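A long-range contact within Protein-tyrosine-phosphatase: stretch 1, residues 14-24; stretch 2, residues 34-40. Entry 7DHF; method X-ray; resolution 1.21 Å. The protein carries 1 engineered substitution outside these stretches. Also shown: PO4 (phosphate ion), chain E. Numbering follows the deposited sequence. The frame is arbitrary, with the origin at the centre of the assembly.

Stretch 1 (14-24) GNICRSPTGER
Stretch 2, residues 34-40: TVASAGI

Helix 18-24 lies against strand 34-39 with axes almost exactly antiparallel (178°) and 7.3 Å apart at closest approach, so the register runs backward: Glu-23 beside Ala-36 (CA-CA 5.6 Å), Ser-19 beside Ser-37 (CA-CA 5.8 Å) and Asn-15, in the loop before the helix, beside Gly-39 (CA-CA 4.5 Å). The contact buries 357 Å², both sides summed. Cys-17 is the N-cap residue, and the helix is held by Gly-22 N to Arg-18 O (2.8 Å), Glu-23 N to Ser-19 O (2.9 Å) and Arg-24 N to Pro-20 O (3.1 Å).

The strand enters at Thr-34 (phi/psi -110/120, chi1 m), which is exposed and does not reach the helix. Val-35 (-119/132, chi1 t) points toward it, and its CG1 lies 3.5 Å from the backbone Glu-23 O and 4.0 Å from Glu-23 CG, the latter an apolar contact with the aliphatic part of the side chain. Water 2 links Val-35 O (3.0 Å) to Glu-23 OE2 (2.9 Å). Ala-36 (-134/-177) points away, leaving its backbone C 3.6 Å from Glu-23 OE1.

Ser-37 (-150/162, chi1 p) is the polar hub. Its OG donates to Glu-23 OE1 at 2.6 Å, a short bond to a carboxylate, and accepts from Asn-15 ND2 at 2.9 Å (165°), so one hydroxyl joins loop and helix. Its CB rests 3.4 Å from Ser-19 O and 4.0 Å from Ser-19 CB. Water 1 accepts from Ser-37 N (3.0 Å) and lies 2.8 Å from Glu-23 OE1. Glu-23 (chi1 t, chi2 t, chi3 -39°) is also fixed by a salt bridge from Arg-24 NE to Glu-23 OE2 (3.0 Å).

Ala-38 (-158/164) again points away. Asn-15 (59/38, chi1 t, chi2 -144°) points toward the strand, and its ND2 also donates to Ser-19 OG (2.9 Å, 166°). That hydroxyl (chi1 p) in turn donates to phosphate O3 at 2.6 Å, completing a chain from phosphate through Ser-19, Asn-15 and Ser-37 to Glu-23. The phosphate is further held by Gly-14 N to O4 (2.9 Å), Arg-18 N to O2 (2.7 Å) and Arg-18 NE to O2 (2.8 Å).

At Gly-39 (-122/135) the backbones come close, with Gly-39 CA 4.5 Å from Asn-15 CA. Gly-39 N lies 3.5 Å from Asn-15 CB, and an ideal CB would sit 3.0 Å from both Asn-15 N and Gly-14 C, too tight. Ile-40 (-63/-30, chi1 m, chi2 t) points away and leaves the strand.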

# COMPACT_ATOMS: atom_id res chain seq x y z
N GLY A 14 -2.45 -4.55 7.61
CA GLY A 14 -1.69 -4.19 8.80
C GLY A 14 -0.94 -2.88 8.67
O GLY A 14 -0.56 -2.27 9.68
N ASN A 15 -0.70 -2.45 7.43
CA ASN A 15 0.10 -1.26 7.15
C ASN A 15 1.52 -1.39 7.71
O ASN A 15 2.11 -0.42 8.18
CB ASN A 15 -0.60 0.02 7.62
CG ASN A 15 -0.02 1.30 7.00
OD1 ASN A 15 0.06 2.33 7.66
ND2 ASN A 15 0.37 1.22 5.73
N ILE A 16 2.07 -2.60 7.63
CA ILE A 16 3.47 -2.83 8.01
C ILE A 16 4.29 -3.52 6.93
O ILE A 16 5.53 -3.46 6.99
CB ILE A 16 3.58 -3.61 9.34
CG1 ILE A 16 2.81 -4.93 9.27
CG2 ILE A 16 3.10 -2.74 10.50
CD1 ILE A 16 3.14 -5.90 10.40
N CYS A 17 3.68 -4.17 5.93
CA CYS A 17 4.44 -4.90 4.92
C CYS A 17 4.19 -4.35 3.51
O CYS A 17 4.99 -3.56 3.00
CB CYS A 17 4.13 -6.40 4.98
SG CYS A 17 4.73 -7.22 6.48
N ARG A 18 3.08 -4.75 2.89
CA ARG A 18 2.84 -4.40 1.49
C ARG A 18 2.55 -2.92 1.33
O ARG A 18 3.08 -2.26 0.42
CB ARG A 18 1.67 -5.20 0.93
CG ARG A 18 1.90 -6.69 0.83
CD ARG A 18 0.58 -7.41 0.67
NE ARG A 18 -0.25 -7.24 1.86
CZ ARG A 18 -1.48 -7.72 2.00
NH1 ARG A 18 -2.04 -8.40 1.01
NH2 ARG A 18 -2.15 -7.51 3.12
N SER A 19 1.66 -2.38 2.16
CA SER A 19 1.19 -1.03 1.90
C SER A 19 2.27 0.03 2.15
O SER A 19 2.37 0.97 1.36
CB SER A 19 -0.13 -0.73 2.62
OG SER A 19 -0.09 -1.02 4.00
N PRO A 20 3.11 -0.08 3.19
CA PRO A 20 4.24 0.86 3.26
C PRO A 20 5.23 0.68 2.12
O PRO A 20 5.78 1.67 1.63
CB PRO A 20 4.87 0.58 4.64
CG PRO A 20 4.41 -0.77 5.00
CD PRO A 20 3.04 -0.93 4.40
N THR A 21 5.47 -0.55 1.70
CA THR A 21 6.36 -0.78 0.56
C THR A 21 5.79 -0.12 -0.70
O THR A 21 6.50 0.61 -1.39
CB THR A 21 6.58 -2.28 0.35
OG1 THR A 21 7.20 -2.85 1.51
CG2 THR A 21 7.47 -2.53 -0.87
N GLY A 22 4.52 -0.37 -0.99
CA GLY A 22 3.90 0.24 -2.15
C GLY A 22 3.89 1.76 -2.07
O GLY A 22 4.10 2.44 -3.08
N GLU A 23 3.64 2.30 -0.88
CA GLU A 23 3.72 3.75 -0.68
C GLU A 23 5.06 4.29 -1.15
O GLU A 23 5.13 5.25 -1.93
CB GLU A 23 3.50 4.09 0.79
CG GLU A 23 3.74 5.57 1.14
CD GLU A 23 3.92 5.82 2.63
OE1 GLU A 23 3.22 5.17 3.43
OE2 GLU A 23 4.78 6.65 2.99
N ARG A 24 6.15 3.70 -0.66
CA ARG A 24 7.47 4.27 -0.90
C ARG A 24 7.97 3.97 -2.31
O ARG A 24 8.64 4.81 -2.92
CB ARG A 24 8.46 3.77 0.16
CG ARG A 24 8.07 4.13 1.59
CD ARG A 24 8.05 5.64 1.83
NE ARG A 24 7.66 5.97 3.20
CZ ARG A 24 8.49 5.99 4.24
NH1 ARG A 24 9.78 5.72 4.08
NH2 ARG A 24 8.03 6.30 5.44
N THR A 34 1.73 12.99 -3.81
CA THR A 34 1.86 12.71 -2.39
C THR A 34 1.27 11.33 -2.15
O THR A 34 0.09 11.10 -2.43
CB THR A 34 1.12 13.75 -1.55
OG1 THR A 34 1.63 15.06 -1.84
CG2 THR A 34 1.29 13.47 -0.06
N VAL A 35 2.09 10.41 -1.65
CA VAL A 35 1.68 9.02 -1.45
C VAL A 35 1.79 8.71 0.04
O VAL A 35 2.81 9.00 0.67
CB VAL A 35 2.54 8.05 -2.27
CG1 VAL A 35 1.90 6.66 -2.27
CG2 VAL A 35 2.71 8.55 -3.70
N ALA A 36 0.73 8.11 0.58
CA ALA A 36 0.70 7.62 1.95
C ALA A 36 0.12 6.22 1.95
O ALA A 36 -0.19 5.66 0.89
CB ALA A 36 -0.11 8.56 2.85
N SER A 37 -0.05 5.63 3.13
CA SER A 37 -0.62 4.29 3.21
C SER A 37 -1.36 4.12 4.53
O SER A 37 -1.16 4.88 5.49
CB SER A 37 0.43 3.20 3.04
OG SER A 37 1.45 3.29 4.02
N ALA A 38 -2.23 3.11 4.57
CA ALA A 38 -3.00 2.82 5.76
C ALA A 38 -3.46 1.37 5.72
O ALA A 38 -3.43 0.71 4.68
CB ALA A 38 -4.22 3.74 5.89
N GLY A 39 -3.89 0.88 6.88
CA GLY A 39 -4.33 -0.50 7.02
C GLY A 39 -5.76 -0.62 7.50
O GLY A 39 -6.17 0.06 8.45
N ILE A 40 -6.52 -1.51 6.86
CA ILE A 40 -7.92 -1.72 7.22
C ILE A 40 -8.06 -2.24 8.64
O ILE A 40 -9.07 -1.99 9.30
CB ILE A 40 -8.58 -2.67 6.19
CG1 ILE A 40 -8.69 -1.99 4.83
CG2 ILE A 40 -9.95 -3.14 6.67
CD1 ILE A 40 -8.90 -2.94 3.69
P PO4 E . 0.13 -4.97 4.95
O1 PO4 E . 0.85 -5.05 6.28
O2 PO4 E . 0.87 -5.86 3.97
O3 PO4 E . 0.18 -3.53 4.50
O4 PO4 E . -1.29 -5.45 5.13
O HOH W 1 1.70 6.65 5.31
O HOH W 2 5.69 8.39 0.88